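Local coordinates for protein mini spindles (PDB 5VJC) that probably binds tubulin through its TOG domains, thereby promoting microtubule dynamics and formation of the mitotic spindle, at residues D102-P105 / S106-I109; V118-V121 / L122-E126; I128-E131 / N132-S135; V235-F238 / F239-E243. All coordinates share one frame; numbering follows the deposited sequence.

Interaction 1 (D102-P105 / S106-I109)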
loop_
_atom_site.group_PDB
_atom_site.type_symbol
_atom_site.label_atom_id
_atom_site.label_comp_id
_atom_site.label_asym_id
_atom_site.label_seq_id
_atom_site.Cartn_x
_atom_site.Cartn_y
_atom_site.Cartn_z
ATOM N N ASP A 102 0.096 13.840 4.529
ATOM C CA ASP A 102 0.881 14.950 5.053
ATOM C C ASP A 102 2.239 14.959 4.370
ATOM O O ASP A 102 2.706 13.930 3.873
ATOM C CB ASP A 102 1.024 14.852 6.575
ATOM C CG ASP A 102 -0.331 14.888 7.304
ATOM O OD1 ASP A 102 -1.367 15.204 6.671
ATOM O OD2 ASP A 102 -0.350 14.614 8.524
ATOM N N THR A 103 2.870 16.125 4.331
ATOM C CA THR A 103 4.080 16.294 3.535
ATOM C C THR A 103 5.353 16.109 4.338
ATOM O O THR A 103 6.417 16.566 3.916
ATOM C CB THR A 103 4.148 17.695 2.879
ATOM O OG1 THR A 103 4.161 18.697 3.901
ATOM C CG2 THR A 103 2.956 17.930 1.955
ATOM N N ASN A 104 5.274 15.453 5.489
ATOM C CA ASN A 104 6.481 15.376 6.294
ATOM C C ASN A 104 7.223 14.055 6.123
ATOM O O ASN A 104 6.690 12.983 6.421
ATOM C CB ASN A 104 6.165 15.603 7.763
ATOM C CG ASN A 104 7.403 15.902 8.558
ATOM O OD1 ASN A 104 8.110 14.994 8.988
ATOM N ND2 ASN A 104 7.696 17.184 8.740
ATOM N N PRO A 105 8.455 14.135 5.613
ATOM C CA PRO A 105 9.296 12.960 5.373
ATOM C C PRO A 105 9.657 12.215 6.652
ATOM O O PRO A 105 9.759 10.988 6.610
ATOM C CB PRO A 105 10.554 13.555 4.719
ATOM C CG PRO A 105 10.104 14.871 4.154
ATOM C CD PRO A 105 9.072 15.377 5.105
ATOM N N SER A 106 9.864 12.930 7.757
ATOM C CA SER A 106 10.200 12.262 9.005
ATOM C C SER A 106 9.038 11.358 9.423
ATOM O O SER A 106 9.242 10.219 9.838
ATOM C CB SER A 106 10.508 13.269 10.118
ATOM O OG SER A 106 11.574 14.126 9.745
ATOM N N VAL A 107 7.822 11.874 9.298
ATOM C CA VAL A 107 6.640 11.117 9.725
ATOM C C VAL A 107 6.471 9.886 8.830
ATOM O O VAL A 107 6.165 8.788 9.310
ATOM C CB VAL A 107 5.355 11.990 9.700
ATOM C CG1 VAL A 107 4.128 11.132 9.935
ATOM C CG2 VAL A 107 5.435 13.092 10.753
ATOM N N LEU A 108 6.717 10.050 7.533
ATOM C CA LEU A 108 6.601 8.915 6.630
ATOM C C LEU A 108 7.635 7.832 6.964
ATOM O O LEU A 108 7.288 6.656 7.078
ATOM C CB LEU A 108 6.716 9.371 5.177
ATOM C CG LEU A 108 5.657 10.363 4.694
ATOM C CD1 LEU A 108 5.989 10.864 3.283
ATOM C CD2 LEU A 108 4.288 9.734 4.709
ATOM N N ILE A 109 8.893 8.216 7.171
ATOM C CA ILE A 109 9.946 7.223 7.413
ATOM C C ILE A 109 9.759 6.477 8.737
ATOM O O ILE A 109 9.923 5.262 8.815
ATOM C CB ILE A 109 11.360 7.869 7.385
ATOM C CG1 ILE A 109 11.762 8.206 5.939
ATOM C CG2 ILE A 109 12.396 6.911 7.992
ATOM C CD1 ILE A 109 12.785 9.340 5.804
#
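N104 and V107 meet through a side-chain-to-backbone hydrogen bond: V107 N donates to N104 OD1 over 3.1 Å, with an N-H...O angle of 150°. The donor lies in the plane of the N104 amide and on a lone pair of OD1, so the bond uses the oxygen in a favourable direction. A chi1 of -164° turns the N104 amide over the first turn, and OD1 also comes 3.0 Å from S106 N. Backbone bonds continue the pattern. L108 N donates to N104 O at 3.1 Å and I109 N to P105 O at 3.0 Å, so N104 accepts from the turn with both its carbonyl and its amide oxygen.

The apolar contact is secondary: V107 CG2 lies 4.0 Å from N104 CB, the two side chains crossing at about a right angle. Two carbons approach backbone oxygens, L108 CG at 3.3 Å from N104 O and I109 CD1 at 3.5 Å from P105 O. Beyond the turn, N104 and V107 both lean on F64, whereas L108 reaches V152, so the first turn touches both helix 64-77 and helix 150-166.

N104 is thus the N-cap of helix 105-124, with P105 as the first helical residue, where a proline costs no hydrogen bond: a classical asparagine N-cap in an all-helical TOG domain built from HEAT repeats.

Interaction 2 (V118-V121 / L122-E126)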
loop_
_atom_site.group_PDB
_atom_site.type_symbol
_atom_site.label_atom_id
_atom_site.label_comp_id
_atom_site.label_asym_id
_atom_site.label_seq_id
_atom_site.Cartn_x
_atom_site.Cartn_y
_atom_site.Cartn_z
ATOM N N VAL A 118 5.030 -3.782 12.963
ATOM C CA VAL A 118 3.647 -4.269 13.051
ATOM C C VAL A 118 3.407 -5.495 12.179
ATOM O O VAL A 118 2.865 -6.496 12.647
ATOM C CB VAL A 118 2.639 -3.176 12.642
ATOM C CG1 VAL A 118 1.242 -3.769 12.413
ATOM C CG2 VAL A 118 2.588 -2.085 13.707
ATOM N N PHE A 119 3.805 -5.430 10.909
ATOM C CA PHE A 119 3.481 -6.540 10.017
ATOM C C PHE A 119 4.305 -7.780 10.335
ATOM O O PHE A 119 3.818 -8.893 10.150
ATOM C CB PHE A 119 3.618 -6.111 8.547
ATOM C CG PHE A 119 2.379 -5.440 8.045
ATOM C CD1 PHE A 119 1.358 -6.182 7.477
ATOM C CD2 PHE A 119 2.188 -4.082 8.243
ATOM C CE1 PHE A 119 0.176 -5.581 7.072
ATOM C CE2 PHE A 119 1.006 -3.461 7.830
ATOM C CZ PHE A 119 0.001 -4.215 7.246
ATOM N N GLN A 120 5.507 -7.594 10.883
ATOM C CA GLN A 120 6.260 -8.723 11.425
ATOM C C GLN A 120 5.490 -9.432 12.552
ATOM O O GLN A 120 5.410 -10.669 12.580
ATOM C CB GLN A 120 7.635 -8.287 11.940
ATOM C CG GLN A 120 8.539 -9.505 12.195
ATOM C CD GLN A 120 8.627 -10.408 10.965
ATOM O OE1 GLN A 120 9.020 -9.958 9.882
ATOM N NE2 GLN A 120 8.244 -11.679 11.117
ATOM N N VAL A 121 4.914 -8.663 13.468
ATOM C CA VAL A 121 4.040 -9.243 14.503
ATOM C C VAL A 121 2.870 -10.007 13.880
ATOM O O VAL A 121 2.571 -11.143 14.278
ATOM C CB VAL A 121 3.510 -8.160 15.468
ATOM C CG1 VAL A 121 2.383 -8.709 16.362
ATOM C CG2 VAL A 121 4.649 -7.649 16.327
ATOM N N LEU A 122 2.230 -9.424 12.871
ATOM C CA LEU A 122 1.102 -10.103 12.217
ATOM C C LEU A 122 1.540 -11.421 11.562
ATOM O O LEU A 122 0.836 -12.440 11.626
ATOM C CB LEU A 122 0.460 -9.190 11.174
ATOM C CG LEU A 122 -0.006 -7.822 11.684
ATOM C CD1 LEU A 122 -0.727 -7.045 10.574
ATOM C CD2 LEU A 122 -0.888 -7.969 12.923
ATOM N N ILE A 123 2.706 -11.398 10.925
ATOM C CA ILE A 123 3.249 -12.607 10.305
ATOM C C ILE A 123 3.570 -13.666 11.363
ATOM O O ILE A 123 3.202 -14.833 11.212
ATOM C CB ILE A 123 4.493 -12.285 9.477
ATOM C CG1 ILE A 123 4.091 -11.374 8.301
ATOM C CG2 ILE A 123 5.184 -13.589 9.011
ATOM C CD1 ILE A 123 5.250 -10.687 7.610
ATOM N N ASP A 124 4.199 -13.236 12.451
ATOM C CA ASP A 124 4.614 -14.138 13.525
ATOM C C ASP A 124 3.409 -14.762 14.226
ATOM O O ASP A 124 3.435 -15.938 14.606
ATOM C CB ASP A 124 5.488 -13.392 14.538
ATOM C CG ASP A 124 6.894 -13.130 14.016
ATOM O OD1 ASP A 124 7.253 -13.704 12.974
ATOM O OD2 ASP A 124 7.638 -12.357 14.651
ATOM N N GLU A 125 2.350 -13.973 14.368
ATOM C CA GLU A 125 1.122 -14.429 15.001
ATOM C C GLU A 125 0.160 -15.099 14.013
ATOM O O GLU A 125 -0.935 -15.508 14.390
ATOM C CB GLU A 125 0.423 -13.252 15.687
ATOM C CG GLU A 125 1.253 -12.579 16.773
ATOM C CD GLU A 125 1.390 -13.415 18.041
ATOM O OE1 GLU A 125 0.626 -14.398 18.206
ATOM O OE2 GLU A 125 2.260 -13.078 18.880
ATOM N N GLU A 126 0.576 -15.206 12.753
ATOM C CA GLU A 126 -0.244 -15.798 11.694
ATOM C C GLU A 126 -1.598 -15.085 11.579
ATOM O O GLU A 126 -2.632 -15.699 11.318
ATOM C CB GLU A 126 -0.443 -17.307 11.930
ATOM C CG GLU A 126 0.873 -18.056 12.084
ATOM C CD GLU A 126 0.698 -19.562 12.076
ATOM O OE1 GLU A 126 0.400 -20.121 13.150
ATOM O OE2 GLU A 126 0.860 -20.181 10.997
#
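L122 and F119 form the tight side of this last stretch of helix 105-124. L122 CD1 stands over one face of the F119 ring, 4.1 Å from its centroid and 24° off the ring normal, a CH-pi contact displaced toward the rim at F119 CD1 and CE1. The leucine's chi1 of -55° keeps CG beside its own backbone N and sends it back along the helix, 3.3 Å from V118 O, bringing CD1 within 4.2 Å of V118 CG1. These apolar side chains are buried between helices, as expected in a HEAT-repeat array: F119 also packs on L93 of helix 89-99 and V163 of helix 150-166, and L122 on V86 and L89.

The other side is more open and partly polar. Q120, bent at chi2, turns its amide toward D124, and NE2 donates to OD1 at 2.9 Å with an N-H...O angle of 142°. The acceptor lies in the amide plane, but the nitrogen meets OD1 from above the carboxylate plane. V121 borders this side, its CG1 4.1 Å from E125 CG. E125 N to V121 O, at 2.8 Å, is the last regular alpha-helical bond; the helix then ends in a Schellman motif, E126 having positive phi and donating from N to I123 O at 3.1 Å.

Interaction 3 (I128-E131 / N132-S135)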
loop_
_atom_site.group_PDB
_atom_site.type_symbol
_atom_site.label_atom_id
_atom_site.label_comp_id
_atom_site.label_asym_id
_atom_site.label_seq_id
_atom_site.Cartn_x
_atom_site.Cartn_y
_atom_site.Cartn_z
ATOM N N ILE A 128 -4.345 -12.864 9.735
ATOM C CA ILE A 128 -4.854 -12.655 8.389
ATOM C C ILE A 128 -5.622 -11.337 8.352
ATOM O O ILE A 128 -6.580 -11.192 9.112
ATOM C CB ILE A 128 -5.799 -13.813 8.007
ATOM C CG1 ILE A 128 -4.995 -15.095 7.871
ATOM C CG2 ILE A 128 -6.558 -13.516 6.727
ATOM C CD1 ILE A 128 -3.881 -14.949 6.922
ATOM N N LEU A 129 -5.214 -10.372 7.525
ATOM C CA LEU A 129 -5.933 -9.096 7.479
ATOM C C LEU A 129 -7.388 -9.277 7.071
ATOM O O LEU A 129 -7.705 -10.028 6.133
ATOM C CB LEU A 129 -5.302 -8.092 6.506
ATOM C CG LEU A 129 -3.942 -7.412 6.667
ATOM C CD1 LEU A 129 -3.831 -6.263 5.655
ATOM C CD2 LEU A 129 -3.711 -6.895 8.070
ATOM N N ALA A 130 -8.276 -8.582 7.775
ATOM C CA ALA A 130 -9.649 -8.459 7.315
ATOM C C ALA A 130 -9.645 -7.787 5.943
ATOM O O ALA A 130 -8.749 -6.983 5.640
ATOM C CB ALA A 130 -10.475 -7.645 8.306
ATOM N N GLU A 131 -10.632 -8.121 5.112
ATOM C CA GLU A 131 -10.835 -7.445 3.831
ATOM C C GLU A 131 -10.819 -5.902 4.002
ATOM O O GLU A 131 -10.197 -5.172 3.213
ATOM C CB GLU A 131 -12.149 -7.908 3.194
ATOM C CG GLU A 131 -12.510 -7.168 1.939
ATOM C CD GLU A 131 -11.460 -7.354 0.862
ATOM O OE1 GLU A 131 -11.119 -8.528 0.600
ATOM O OE2 GLU A 131 -10.959 -6.334 0.307
ATOM N N ASN A 132 -11.450 -5.427 5.067
ATOM C CA ASN A 132 -11.533 -3.988 5.328
ATOM C C ASN A 132 -10.186 -3.386 5.695
ATOM O O ASN A 132 -9.898 -2.271 5.310
ATOM C CB ASN A 132 -12.528 -3.707 6.446
ATOM C CG ASN A 132 -13.861 -4.363 6.195
ATOM O OD1 ASN A 132 -13.975 -5.603 6.152
ATOM N ND2 ASN A 132 -14.883 -3.539 6.007
ATOM N N GLU A 133 -9.371 -4.129 6.445
ATOM C CA GLU A 133 -8.054 -3.619 6.815
ATOM C C GLU A 133 -7.175 -3.443 5.570
ATOM O O GLU A 133 -6.620 -2.362 5.353
ATOM C CB GLU A 133 -7.389 -4.530 7.845
ATOM C CG GLU A 133 -8.056 -4.412 9.221
ATOM C CD GLU A 133 -7.677 -5.508 10.186
ATOM O OE1 GLU A 133 -7.382 -6.643 9.745
ATOM O OE2 GLU A 133 -7.690 -5.233 11.406
ATOM N N GLY A 134 -7.064 -4.484 4.754
ATOM C CA GLY A 134 -6.366 -4.396 3.474
ATOM C C GLY A 134 -6.855 -3.260 2.579
ATOM O O GLY A 134 -6.063 -2.450 2.083
ATOM N N SER A 135 -8.166 -3.203 2.357
ATOM C CA SER A 135 -8.760 -2.193 1.479
ATOM C C SER A 135 -8.563 -0.767 1.973
ATOM O O SER A 135 -8.419 0.150 1.184
ATOM C CB SER A 135 -10.265 -2.449 1.318
ATOM O OG SER A 135 -10.459 -3.471 0.372
#
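A130 and E133 are joined by a backbone-to-side-chain hydrogen bond that reaches back across the helix start: A130 N donates to E133 OE1 at 2.9 Å, with an N-H...O angle of 155°. The nitrogen meets OE1 on the anti side, 26° out of the carboxylate plane. A chi1 of -72° folds the E133 chain back beside its own N, and the extended remainder also lays OE1 3.6 Å from A130 CB. Alongside, L129 CD1 closes on the backbone of G134, 3.8 Å from its N.

The backbone frames these contacts: G134 N bonds to A130 O at 3.1 Å and S135 N to E131 O at 3.0 Å. On the outer side, E131 bends at chi2 and brings OE2 to 2.9 Å from S135 OG, a hydroxyl hydrogen-bonded to Y175 OH.

A second shell fixes the glutamate. Y127 OH bonds to E133 OE1, and K14 makes a salt bridge with OE2, so both carboxylate oxygens are engaged and the negative charge is probably stabilised. Independently, N132 ND2 donates to E21 OE1 and Q22 OE1.

With A130 at the N-cap, this is the N3 half of a capping box, in which the alanine methyl cannot supply the reciprocal bond, at the start of helix 131-142 in the HEAT-repeat fold.

Interaction 4 (V235-F238 / F239-E243)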
loop_
_atom_site.group_PDB
_atom_site.type_symbol
_atom_site.label_atom_id
_atom_site.label_comp_id
_atom_site.label_asym_id
_atom_site.label_seq_id
_atom_site.Cartn_x
_atom_site.Cartn_y
_atom_site.Cartn_z
ATOM N N VAL A 235 9.200 -7.851 -20.723
ATOM C CA VAL A 235 10.274 -8.825 -20.899
ATOM C C VAL A 235 10.131 -9.987 -19.904
ATOM O O VAL A 235 10.231 -11.158 -20.271
ATOM C CB VAL A 235 11.667 -8.171 -20.727
ATOM C CG1 VAL A 235 12.732 -9.227 -20.464
ATOM C CG2 VAL A 235 12.023 -7.340 -21.952
ATOM N N GLN A 236 9.874 -9.651 -18.646
ATOM C CA GLN A 236 9.681 -10.663 -17.623
ATOM C C GLN A 236 8.468 -11.503 -17.964
ATOM O O GLN A 236 8.474 -12.738 -17.790
ATOM C CB GLN A 236 9.537 -10.010 -16.247
ATOM C CG GLN A 236 9.142 -10.958 -15.154
ATOM C CD GLN A 236 10.186 -12.038 -14.909
ATOM O OE1 GLN A 236 11.320 -11.749 -14.532
ATOM N NE2 GLN A 236 9.806 -13.287 -15.141
ATOM N N VAL A 237 7.427 -10.853 -18.476
ATOM C CA VAL A 237 6.261 -11.598 -18.923
ATOM C C VAL A 237 6.683 -12.535 -20.068
ATOM O O VAL A 237 6.210 -13.673 -20.148
ATOM C CB VAL A 237 5.114 -10.669 -19.374
ATOM C CG1 VAL A 237 3.997 -11.465 -19.983
ATOM C CG2 VAL A 237 4.581 -9.861 -18.187
ATOM N N PHE A 238 7.600 -12.075 -20.922
ATOM C CA PHE A 238 8.019 -12.890 -22.063
ATOM C C PHE A 238 8.733 -14.175 -21.616
ATOM O O PHE A 238 8.476 -15.248 -22.157
ATOM C CB PHE A 238 8.920 -12.090 -23.008
ATOM C CG PHE A 238 9.413 -12.888 -24.187
ATOM C CD1 PHE A 238 8.513 -13.405 -25.119
ATOM C CD2 PHE A 238 10.769 -13.133 -24.363
ATOM C CE1 PHE A 238 8.958 -14.145 -26.209
ATOM C CE2 PHE A 238 11.217 -13.878 -25.449
ATOM C CZ PHE A 238 10.307 -14.381 -26.372
ATOM N N PHE A 239 9.603 -14.053 -20.614
ATOM C CA PHE A 239 10.338 -15.182 -20.043
ATOM C C PHE A 239 9.441 -16.258 -19.455
ATOM O O PHE A 239 9.851 -17.414 -19.333
ATOM C CB PHE A 239 11.297 -14.698 -18.952
ATOM C CG PHE A 239 12.450 -13.874 -19.460
ATOM C CD1 PHE A 239 12.927 -14.029 -20.747
ATOM C CD2 PHE A 239 13.072 -12.956 -18.633
ATOM C CE1 PHE A 239 13.991 -13.266 -21.205
ATOM C CE2 PHE A 239 14.136 -12.194 -19.082
ATOM C CZ PHE A 239 14.598 -12.350 -20.371
ATOM N N LEU A 240 8.224 -15.894 -19.068
ATOM C CA LEU A 240 7.334 -16.858 -18.441
ATOM C C LEU A 240 6.258 -17.329 -19.387
ATOM O O LEU A 240 5.603 -18.334 -19.125
ATOM C CB LEU A 240 6.680 -16.271 -17.184
ATOM C CG LEU A 240 7.618 -15.886 -16.036
ATOM C CD1 LEU A 240 6.801 -15.258 -14.898
ATOM C CD2 LEU A 240 8.395 -17.117 -15.544
ATOM N N SER A 241 6.070 -16.605 -20.487
ATOM C CA SER A 241 4.883 -16.823 -21.315
ATOM C C SER A 241 5.221 -17.121 -22.769
ATOM O O SER A 241 4.386 -17.636 -23.509
ATOM C CB SER A 241 3.956 -15.609 -21.248
ATOM O OG SER A 241 3.692 -15.241 -19.904
ATOM N N GLY A 242 6.438 -16.787 -23.176
ATOM C CA GLY A 242 6.883 -17.077 -24.526
ATOM C C GLY A 242 6.169 -16.236 -25.570
ATOM O O GLY A 242 5.605 -15.185 -25.255
ATOM N N GLU A 243 6.178 -16.709 -26.815
ATOM C CA GLU A 243 5.717 -15.912 -27.951
ATOM C C GLU A 243 4.229 -15.551 -27.872
ATOM O O GLU A 243 3.757 -14.699 -28.627
ATOM C CB GLU A 243 6.011 -16.650 -29.263
ATOM C CG GLU A 243 6.571 -15.752 -30.368
ATOM C CD GLU A 243 8.068 -15.502 -30.228
ATOM O OE1 GLU A 243 8.741 -16.278 -29.509
ATOM O OE2 GLU A 243 8.565 -14.524 -30.834
#
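F239 and V235 pack one turn apart where helix 224-241, part of the all-helical HEAT-repeat fold of the TOG domain, runs out at its C-terminal end. F239 can be followed outward. Its CB lies 3.6 Å from Q236 O. The first torsion, -69°, carries CG back over V235 O, which lies over one face of the ring, offset toward the rim. Farther out, CD2 still faces that oxygen, and then CE2 and CZ both reach V235 CG1, CE2 at 3.6 Å. The two side chains lie side by side and point the same way, while CD1 meets the neighbouring ring at F238 CD2.

Beside this pair, Q236 bends at chi2 and brings NE2 against L240 CG and CD1. F238 points the other way along the chain: its CE1 approaches G242 C, and E243 OE1 lies at the ring edge in its plane, with the carboxylate nearly perpendicular to the ring. F238 also touches I264 and T245, and V237 touches I199, so the helix end packs on helices 185-202, 245-248 and 254-264.

The final turn tightens as it closes. F238 O takes G242 N at 2.7 Å and S241 N at 3.2 Å, both from the same face of its plane, and G242 has positive phi. V237 O is likewise gripped twice, by L240 N at 3.2 Å and by S241 OG at 3.0 Å, from opposite faces of its carbonyl plane.

Along the chain the four contacts follow in series; each is local, and none nests within or crosses another. Interaction 1 starts helix 105-124 after the loop from helix 89-99, and interaction 2 ends the same helix, with centres about 24 Å apart. The chain then turns through a short loop into interaction 3, which starts helix 131-142. Interactions 2 and 3 touch: L122 CD1 lies 3.9 Å from L129 CD2, and F119 CE1 packs on the same methyl, so the loop leading into helix 131-142 is packed back against the end of helix 105-124. Interaction 4 finishes helix 224-241 far along the array, its centre about 38 Å from that of interaction 1.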